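Local coordinates for YrdC-like domain-containing protein (Streptococcus mutans, PDB 3L7V), which is of unknown cellular function but may bind double-stranded RNA and may have a role in tRNA modification, at residues M35-H40 with S46-E51; G67-T72 with V94-S99; E139-K142 with R148-L151; E175-E178 with R182-Y185. All coordinates share one frame; numbering follows the deposited sequence.

Contact 1: M35-H40 with S46-E51; sequences MTKHIH and SQEGFE. With SO4 (sulfate ion), chain D.
Ile39, on the edge strand 37-40, lays its side chain against the first turn of helix 47-54, where Ser46 and Glu48 receive it. Its CB already faces the helix, and there the side chain forks. The CG2 branch meets the carboxylate of Glu48, 4.0 Å from OE1. The other branch leaves through CG1, which stands in the crowded position between the backbone N and the carbonyl carbon (chi1 52°), and this carries the terminal CD1 to 4.0 Å from Ser46 OG. CD1 also comes within 4.1 Å of Glu48 OE1, so one oxygen rests beside both methyls of the isoleucine. Glu48 gets there by an extended chain that crosses the isoleucine obliquely. Ser46, with its short hydroxyl, is the N-cap residue, and its OG accepts from Gly49 N at 3.2 Å. Farther along the strand, His40 ND1 donates a bent bond of 3.0 Å to O1 of a sulfate lying at the ring edge; the backbone N atoms of Asp218 and Asp219 also bind this sulfate. No hydrogen bond joins the two segments. The contact is mostly aliphatic carbon against oxygen at a partly solvent-exposed surface. The helix start and Lys37, whose NZ lies 6.4 Å from Glu48 OE2, would tend to favour the glutamate's charge, whereas a second sulfate about 3 Å from its side chain would oppose it.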
# COMPACT_ATOMS: atom_id res chain seq x y z
N MSE A 35 -16.83 21.98 5.54
CA MSE A 35 -16.22 21.92 6.87
C MSE A 35 -15.77 20.47 7.14
O MSE A 35 -16.50 19.53 6.84
CB MSE A 35 -17.22 22.34 7.96
CG MSE A 35 -17.31 23.83 8.25
SE MSE A 35 -18.02 24.19 10.04
CE MSE A 35 -16.77 23.17 11.10
N THR A 36 -14.59 20.29 7.71
CA THR A 36 -14.10 18.94 7.99
C THR A 36 -13.58 18.77 9.43
O THR A 36 -12.80 19.59 9.92
CB THR A 36 -12.99 18.53 7.01
OG1 THR A 36 -13.47 18.71 5.67
CG2 THR A 36 -12.60 17.06 7.21
N LYS A 37 -14.00 17.70 10.08
CA LYS A 37 -13.55 17.37 11.43
C LYS A 37 -12.10 16.84 11.47
O LYS A 37 -11.72 15.99 10.67
CB LYS A 37 -14.52 16.35 12.06
CG LYS A 37 -14.10 15.84 13.43
CD LYS A 37 -14.04 16.98 14.43
CE LYS A 37 -13.68 16.47 15.83
NZ LYS A 37 -13.58 17.58 16.80
N HIS A 38 -11.30 17.37 12.39
CA HIS A 38 -9.92 16.91 12.60
C HIS A 38 -9.79 16.34 14.00
O HIS A 38 -10.30 16.94 14.96
CB HIS A 38 -8.92 18.07 12.48
CG HIS A 38 -8.74 18.60 11.09
ND1 HIS A 38 -7.51 18.96 10.58
CD2 HIS A 38 -9.64 18.86 10.10
CE1 HIS A 38 -7.65 19.40 9.34
NE2 HIS A 38 -8.94 19.35 9.03
N ILE A 39 -9.10 15.20 14.12
CA ILE A 39 -8.79 14.58 15.42
C ILE A 39 -7.31 14.18 15.52
O ILE A 39 -6.62 14.07 14.51
CB ILE A 39 -9.65 13.31 15.68
CG1 ILE A 39 -9.55 12.34 14.50
CG2 ILE A 39 -11.09 13.66 15.92
CD1 ILE A 39 -10.12 10.95 14.81
N HIS A 40 -6.83 13.95 16.74
CA HIS A 40 -5.46 13.49 16.96
C HIS A 40 -5.36 12.01 17.35
O HIS A 40 -6.00 11.57 18.30
CB HIS A 40 -4.77 14.36 18.03
CG HIS A 40 -4.33 15.70 17.52
ND1 HIS A 40 -3.03 15.98 17.16
CD2 HIS A 40 -5.02 16.85 17.33
CE1 HIS A 40 -2.94 17.24 16.77
NE2 HIS A 40 -4.13 17.79 16.86
N SER A 46 -8.50 3.79 15.84
CA SER A 46 -9.49 4.87 15.68
C SER A 46 -10.90 4.35 15.36
O SER A 46 -11.20 3.96 14.23
CB SER A 46 -9.03 5.87 14.60
OG SER A 46 -9.95 6.95 14.48
N GLN A 47 -11.77 4.34 16.37
CA GLN A 47 -13.14 3.87 16.22
C GLN A 47 -13.93 4.77 15.28
O GLN A 47 -14.75 4.29 14.50
CB GLN A 47 -13.84 3.81 17.58
CG GLN A 47 -13.22 2.84 18.57
CD GLN A 47 -13.47 1.38 18.23
OE1 GLN A 47 -12.85 0.48 18.79
NE2 GLN A 47 -14.40 1.14 17.30
N GLU A 48 -13.68 6.07 15.35
CA GLU A 48 -14.36 7.03 14.50
C GLU A 48 -13.98 6.81 13.01
O GLU A 48 -14.85 6.75 12.14
CB GLU A 48 -14.05 8.46 14.96
CG GLU A 48 -14.94 9.54 14.34
CD GLU A 48 -14.84 10.90 15.05
OE1 GLU A 48 -14.06 11.04 16.02
OE2 GLU A 48 -15.55 11.84 14.64
N GLY A 49 -12.68 6.65 12.75
CA GLY A 49 -12.18 6.38 11.40
C GLY A 49 -12.69 5.07 10.81
O GLY A 49 -13.03 5.01 9.62
N PHE A 50 -12.72 4.03 11.64
CA PHE A 50 -13.30 2.74 11.26
C PHE A 50 -14.77 2.84 10.81
O PHE A 50 -15.13 2.37 9.72
CB PHE A 50 -13.15 1.75 12.42
CG PHE A 50 -13.77 0.40 12.18
CD1 PHE A 50 -15.06 0.12 12.64
CD2 PHE A 50 -13.07 -0.61 11.54
CE1 PHE A 50 -15.64 -1.13 12.44
CE2 PHE A 50 -13.63 -1.85 11.33
CZ PHE A 50 -14.92 -2.12 11.78
N GLU A 51 -15.62 3.45 11.64
CA GLU A 51 -17.05 3.55 11.34
C GLU A 51 -17.30 4.34 10.04
O GLU A 51 -18.21 4.01 9.29
CB GLU A 51 -17.83 4.17 12.50
CG GLU A 51 -17.78 3.36 13.80
CD GLU A 51 -18.50 2.00 13.71
OE1 GLU A 51 -19.46 1.86 12.93
OE2 GLU A 51 -18.10 1.06 14.44
S SO4 D . 0.55 16.30 16.23
O1 SO4 D . -0.13 15.24 16.97
O2 SO4 D . 0.02 16.34 14.87
O3 SO4 D . 0.32 17.58 16.90
O4 SO4 D . 1.99 16.03 16.22

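Contact 2: G67-T72 with V94-S99; sequences GYIIMT and VVLCGS
Leu96 and Met71 meet across an intervening chain in the mixed, twisted sheet of the YrdC-like alpha/beta fold. Strands 67-72 and 94-96 are not neighbours: strand 185-188, with the residue just before it, runs between them and is antiparallel to both, so that the two outer strands share a direction. This spacing explains why the nearest CA atoms, those of Met71 and Leu96, are 9.3 Å apart, and why no hydrogen bond passes from one segment to the other. Backbone bonding goes through the middle instead, Thr72 pairing with Tyr185 and Leu96 with Val184; on its far side, strand 67-72 also pairs with strand 59-64.

The direct contact is wholly apolar. Leu96 points toward strand 67-72, with CG anti to its carbonyl carbon (chi1 -62°), and spends a single methyl, CD1, on both partners. Ile69 offers its own tip, CD1, at 4.3 Å from Leu96 CD1, methyl to methyl. Met71, a selenomethionine, crosses the leucine at about a right angle and bends at its last torsion. Long, branched or flexible aliphatic chains suit this place, since side chains from both strands reach over the middle chain, where Met71 and Leu96 also touch Val184. The closest approach comes low on the methionine, before the selenium: Met71 CG lies 4.1 Å from Leu96 CD1.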
# COMPACT_ATOMS: atom_id res chain seq x y z
N GLY A 67 4.33 9.80 5.57
CA GLY A 67 3.47 10.97 5.37
C GLY A 67 1.97 10.77 5.58
O GLY A 67 1.56 10.36 6.65
N TYR A 68 1.17 11.08 4.56
CA TYR A 68 -0.31 11.00 4.63
C TYR A 68 -0.93 10.30 3.41
O TYR A 68 -0.49 10.52 2.28
CB TYR A 68 -0.94 12.40 4.87
CG TYR A 68 -0.70 12.88 6.29
CD1 TYR A 68 0.40 13.69 6.60
CD2 TYR A 68 -1.53 12.48 7.33
CE1 TYR A 68 0.63 14.10 7.91
CE2 TYR A 68 -1.30 12.88 8.64
CZ TYR A 68 -0.22 13.69 8.92
OH TYR A 68 0.01 14.07 10.22
N ILE A 69 -1.94 9.45 3.66
CA ILE A 69 -2.69 8.77 2.61
C ILE A 69 -4.19 9.04 2.70
O ILE A 69 -4.73 9.30 3.78
CB ILE A 69 -2.50 7.21 2.64
CG1 ILE A 69 -2.93 6.62 3.99
CG2 ILE A 69 -1.08 6.83 2.29
CD1 ILE A 69 -2.60 5.14 4.19
N ILE A 70 -4.86 8.96 1.54
CA ILE A 70 -6.31 8.88 1.47
C ILE A 70 -6.76 7.41 1.41
O ILE A 70 -6.24 6.63 0.61
CB ILE A 70 -6.84 9.66 0.25
CG1 ILE A 70 -6.27 11.09 0.26
CG2 ILE A 70 -8.38 9.66 0.22
CD1 ILE A 70 -6.35 11.82 -1.07
N MSE A 71 -7.73 7.04 2.25
CA MSE A 71 -8.19 5.66 2.45
C MSE A 71 -9.69 5.50 2.18
O MSE A 71 -10.50 6.30 2.67
CB MSE A 71 -7.94 5.22 3.90
CG MSE A 71 -6.55 4.77 4.25
SE MSE A 71 -6.44 4.12 6.12
CE MSE A 71 -8.13 3.11 6.19
N THR A 72 -10.06 4.44 1.45
CA THR A 72 -11.46 4.08 1.18
C THR A 72 -11.64 2.57 1.01
O THR A 72 -10.66 1.82 0.93
CB THR A 72 -12.05 4.81 -0.08
OG1 THR A 72 -11.30 4.49 -1.26
CG2 THR A 72 -12.02 6.30 0.11
N VAL A 94 -3.58 1.21 -4.28
CA VAL A 94 -2.90 0.01 -3.77
C VAL A 94 -3.75 -0.73 -2.73
O VAL A 94 -4.66 -0.15 -2.13
CB VAL A 94 -1.57 0.41 -3.10
CG1 VAL A 94 -0.78 1.35 -4.01
CG2 VAL A 94 -1.83 1.06 -1.76
N VAL A 95 -3.44 -2.02 -2.51
CA VAL A 95 -4.14 -2.83 -1.50
C VAL A 95 -3.40 -2.87 -0.14
O VAL A 95 -2.26 -3.33 -0.06
CB VAL A 95 -4.37 -4.29 -1.99
CG1 VAL A 95 -5.15 -5.08 -0.95
CG2 VAL A 95 -5.09 -4.31 -3.32
N LEU A 96 -4.05 -2.37 0.91
CA LEU A 96 -3.43 -2.33 2.25
C LEU A 96 -3.71 -3.61 3.07
O LEU A 96 -4.85 -3.83 3.48
CB LEU A 96 -3.94 -1.11 3.05
CG LEU A 96 -3.68 0.32 2.54
CD1 LEU A 96 -4.44 1.33 3.39
CD2 LEU A 96 -2.19 0.65 2.53
N CYS A 97 -2.67 -4.42 3.31
CA CYS A 97 -2.81 -5.70 4.02
C CYS A 97 -2.60 -5.57 5.54
O CYS A 97 -1.59 -5.04 6.00
CB CYS A 97 -1.84 -6.77 3.44
SG CYS A 97 -2.19 -7.30 1.71
N GLY A 98 -3.55 -6.09 6.32
CA GLY A 98 -3.49 -6.02 7.77
C GLY A 98 -2.91 -7.27 8.42
O GLY A 98 -2.75 -7.33 9.65
N SER A 99 -2.59 -8.27 7.60
CA SER A 99 -1.94 -9.49 8.09
C SER A 99 -1.46 -10.35 6.94
O SER A 99 -1.89 -10.18 5.80
CB SER A 99 -2.89 -10.32 8.96
OG SER A 99 -4.02 -10.75 8.22

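Contact 3: E139-K142 with R148-L151; sequences EKLK and REEL
Arg148, whose aliphatic shank rests on Leu141, uses its carbonyl O to accept a 2.9 Å hydrogen bond from Leu151 N, three residues on, at the start of a short, weakly bonded helical turn. Between this segment and helix 135-143 there is no hydrogen bond at all; the closest approaches are carbon to carbon. Leu141 sends CG anti to its backbone N (chi1 -177°), which brings CD1 to 4.0 Å from Arg148 CD. The same leucine touches Glu149 with its branch point, CG to CG at 4.1 Å, the two side chains running antiparallel to one another.

Glu149 touches both Leu141 and Lys142. It is bent at chi2 (82°), and its CG lies 3.7 Å from Lys142 CG, with its carboxyl carbon CD at 3.9 Å from that same lysine atom. The chains cross at about a right angle, and the lysine then leads its amino group away: NZ ends 6.5 Å from Glu149 OE1, so the opposite charges can attract only at a distance. Lysine and glutamate fit this margin because their methylenes pack while the amino group extends away and the carboxylate lies back over the start of the lysine, OE2 of Glu149 being 4.0 Å from Lys142 CA. Arginine also packs by its methylenes, on the buried side. Its NH1 forms a salt bridge with Asp146, and its guanidinium makes a cation-pi contact with Tyr144.

The pair of helices packs near the ends of strands 127-132 and 94-96: Leu141 also rests on Trp133, just after the first, while the backbone of Leu151 bonds to Gly93, which immediately precedes the second.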
# COMPACT_ATOMS: atom_id res chain seq x y z
N GLU A 139 -12.58 -13.54 -8.73
CA GLU A 139 -14.02 -13.76 -8.89
C GLU A 139 -14.80 -13.11 -7.75
O GLU A 139 -15.73 -12.35 -7.99
CB GLU A 139 -14.37 -15.26 -8.96
CG GLU A 139 -13.98 -15.91 -10.27
CD GLU A 139 -14.39 -15.08 -11.47
OE1 GLU A 139 -15.56 -14.63 -11.51
OE2 GLU A 139 -13.55 -14.86 -12.36
N LYS A 140 -14.42 -13.42 -6.52
CA LYS A 140 -15.02 -12.77 -5.36
C LYS A 140 -14.93 -11.24 -5.47
O LYS A 140 -15.92 -10.54 -5.28
CB LYS A 140 -14.39 -13.27 -4.07
CG LYS A 140 -14.85 -14.67 -3.67
N LEU A 141 -13.74 -10.73 -5.80
CA LEU A 141 -13.56 -9.29 -6.03
C LEU A 141 -14.68 -8.73 -6.91
O LEU A 141 -15.33 -7.75 -6.55
CB LEU A 141 -12.20 -9.02 -6.68
CG LEU A 141 -11.78 -7.56 -6.93
CD1 LEU A 141 -11.78 -6.73 -5.64
CD2 LEU A 141 -10.42 -7.50 -7.61
N LYS A 142 -14.91 -9.37 -8.05
CA LYS A 142 -15.92 -8.92 -9.00
C LYS A 142 -17.35 -9.16 -8.52
O LYS A 142 -18.28 -8.50 -8.96
CB LYS A 142 -15.69 -9.57 -10.37
CG LYS A 142 -14.34 -9.24 -10.97
CD LYS A 142 -14.30 -9.53 -12.45
CE LYS A 142 -14.66 -10.97 -12.74
NZ LYS A 142 -14.79 -11.19 -14.21
N ARG A 148 -15.28 -2.16 -8.88
CA ARG A 148 -14.09 -1.58 -8.24
C ARG A 148 -12.75 -2.01 -8.88
O ARG A 148 -11.74 -1.30 -8.75
CB ARG A 148 -14.08 -1.88 -6.74
CG ARG A 148 -14.15 -3.36 -6.43
CD ARG A 148 -14.16 -3.62 -4.93
NE ARG A 148 -15.40 -3.17 -4.31
CZ ARG A 148 -15.68 -3.30 -3.02
NH1 ARG A 148 -16.83 -2.86 -2.54
NH2 ARG A 148 -14.81 -3.88 -2.20
N GLU A 149 -12.76 -3.16 -9.57
CA GLU A 149 -11.59 -3.69 -10.27
C GLU A 149 -11.05 -2.69 -11.27
O GLU A 149 -9.91 -2.80 -11.73
CB GLU A 149 -11.93 -4.99 -11.02
CG GLU A 149 -13.05 -5.80 -10.41
CD GLU A 149 -14.42 -5.30 -10.81
OE1 GLU A 149 -14.64 -5.10 -12.03
OE2 GLU A 149 -15.28 -5.11 -9.92
N GLU A 150 -11.88 -1.73 -11.63
CA GLU A 150 -11.48 -0.73 -12.61
C GLU A 150 -10.48 0.25 -11.99
O GLU A 150 -9.58 0.75 -12.68
CB GLU A 150 -12.73 -0.02 -13.14
CG GLU A 150 -12.48 1.20 -14.01
CD GLU A 150 -13.73 2.06 -14.20
OE1 GLU A 150 -13.67 3.06 -14.96
OE2 GLU A 150 -14.79 1.74 -13.60
N LEU A 151 -10.60 0.50 -10.69
CA LEU A 151 -9.80 1.52 -10.02
C LEU A 151 -8.70 1.01 -9.04
O LEU A 151 -7.92 1.81 -8.52
CB LEU A 151 -10.70 2.56 -9.31
CG LEU A 151 -11.54 3.52 -10.16
CD1 LEU A 151 -10.72 4.20 -11.25
CD2 LEU A 151 -12.71 2.80 -10.78

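Contact 4: E175-E178 with R182-Y185; sequences EMWE and RMVY
This is a local, buried contact in which the last turns of helix 167-180 are met by the chain that leaves them, as residues 182-185 turn back toward strand 185-188. A single backbone bond ties the return: Arg182 N donates to Met176 O at 3.0 Å, nearly straight at the hydrogen (168°), although the donor stands above the carbonyl plane. Beside it, Arg182 O receives from the helix segment a weaker CA-H...O contact, 3.5 Å from Trp177 CA.

The side chains close around this link. Met176, a selenomethionine folded at chi2 and chi3, doubles back to set its CE methyl against the shank of Arg182, 3.6 Å from CD, while its CG touches Val184 CG2 at 4.1 Å. A supple, unbranched chain can serve both neighbours. Arg182 stays extended, lending its methylenes to the methyl and carrying its charge away; its NE makes a long, weak ion pair with Glu180. Trp177 brings a ring edge, CZ3, to Met183 CG at 4.3 Å.

On the other sides, Met176 leans on Phe50 and Val53 of helix 47-54, Trp177 and Met183 reach Glu102 of helix 100-106, and Val184 packs on Leu96 of strand 94-96, so the turn is wedged between two helices and the sheet.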
# COMPACT_ATOMS: atom_id res chain seq x y z
N GLU A 175 -8.99 -4.62 11.57
CA GLU A 175 -10.38 -4.71 12.01
C GLU A 175 -11.34 -4.96 10.85
O GLU A 175 -12.24 -5.78 10.96
CB GLU A 175 -10.82 -3.43 12.74
CG GLU A 175 -10.49 -3.41 14.21
CD GLU A 175 -11.22 -4.47 15.00
OE1 GLU A 175 -12.45 -4.60 14.82
OE2 GLU A 175 -10.58 -5.18 15.80
N MSE A 176 -11.16 -4.23 9.75
CA MSE A 176 -12.03 -4.39 8.59
C MSE A 176 -11.96 -5.82 8.05
O MSE A 176 -12.99 -6.45 7.79
CB MSE A 176 -11.71 -3.37 7.49
CG MSE A 176 -12.16 -1.92 7.79
SE MSE A 176 -14.10 -1.58 7.58
CE MSE A 176 -14.27 -1.49 5.63
N TRP A 177 -10.74 -6.34 7.90
CA TRP A 177 -10.56 -7.72 7.44
C TRP A 177 -11.15 -8.78 8.40
O TRP A 177 -11.97 -9.60 8.00
CB TRP A 177 -9.08 -8.02 7.19
CG TRP A 177 -8.87 -9.41 6.68
CD1 TRP A 177 -8.37 -10.48 7.39
CD2 TRP A 177 -9.18 -9.91 5.37
NE1 TRP A 177 -8.35 -11.59 6.59
CE2 TRP A 177 -8.84 -11.27 5.35
CE3 TRP A 177 -9.72 -9.32 4.21
CZ2 TRP A 177 -9.00 -12.08 4.21
CZ3 TRP A 177 -9.88 -10.12 3.07
CH2 TRP A 177 -9.53 -11.49 3.09
N GLU A 178 -10.70 -8.77 9.65
CA GLU A 178 -11.05 -9.84 10.58
C GLU A 178 -12.50 -9.78 11.06
O GLU A 178 -13.10 -10.80 11.34
CB GLU A 178 -10.08 -9.85 11.77
CG GLU A 178 -8.73 -10.51 11.46
CD GLU A 178 -7.71 -10.40 12.61
OE1 GLU A 178 -8.08 -9.93 13.71
OE2 GLU A 178 -6.54 -10.79 12.41
N ARG A 182 -13.84 -7.24 5.02
CA ARG A 182 -13.70 -6.18 4.01
C ARG A 182 -12.24 -5.73 3.78
O ARG A 182 -11.40 -5.83 4.67
CB ARG A 182 -14.54 -4.96 4.41
CG ARG A 182 -16.01 -5.26 4.60
CD ARG A 182 -16.76 -3.98 4.85
NE ARG A 182 -18.13 -4.19 5.31
CZ ARG A 182 -19.11 -3.30 5.16
NH1 ARG A 182 -18.85 -2.15 4.56
NH2 ARG A 182 -20.33 -3.56 5.60
N MSE A 183 -11.97 -5.21 2.57
CA MSE A 183 -10.65 -4.68 2.20
C MSE A 183 -10.56 -3.14 2.28
O MSE A 183 -11.57 -2.45 2.28
CB MSE A 183 -10.30 -5.13 0.77
CG MSE A 183 -10.18 -6.65 0.57
SE MSE A 183 -10.17 -7.14 -1.35
CE MSE A 183 -8.58 -6.15 -1.88
N VAL A 184 -9.33 -2.60 2.34
CA VAL A 184 -9.11 -1.14 2.34
C VAL A 184 -8.07 -0.72 1.28
O VAL A 184 -7.06 -1.38 1.11
CB VAL A 184 -8.68 -0.62 3.74
CG1 VAL A 184 -8.11 0.77 3.65
CG2 VAL A 184 -9.85 -0.64 4.71
N TYR A 185 -8.35 0.37 0.56
CA TYR A 185 -7.52 0.82 -0.57
C TYR A 185 -7.01 2.24 -0.34
O TYR A 185 -7.59 2.99 0.46
CB TYR A 185 -8.30 0.76 -1.89
CG TYR A 185 -9.12 -0.49 -2.07
CD1 TYR A 185 -10.51 -0.46 -1.99
CD2 TYR A 185 -8.50 -1.72 -2.32
CE1 TYR A 185 -11.26 -1.61 -2.14
CE2 TYR A 185 -9.25 -2.87 -2.47
CZ TYR A 185 -10.63 -2.81 -2.38
OH TYR A 185 -11.37 -3.96 -2.54

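Contact 4 touches each of the other three. Phe50 of contact 1 lays CE2 3.5 Å from Glu175 CB, joining the N-terminal helix to helix 167-180. Contacts 2 and 4, with centres about 10 Å apart, share side-chain packing: Met71 CE lies 3.5 Å from Val184 CG1, and Val95 CG1 3.7 Å from Met183 CE. Toward contact 3 the link is looser, a weak bond of 3.5 Å between Arg148 NH2 and Tyr185 OH. Contacts 1 and 3 are farthest apart, their centres about 27 Å from each other. No active site is established; the sulfates at His40 and Glu48 of contact 1 probably came from the crystallisation liquor, and a sulfate also lies about 6 Å from the Ile69 side chain of contact 2.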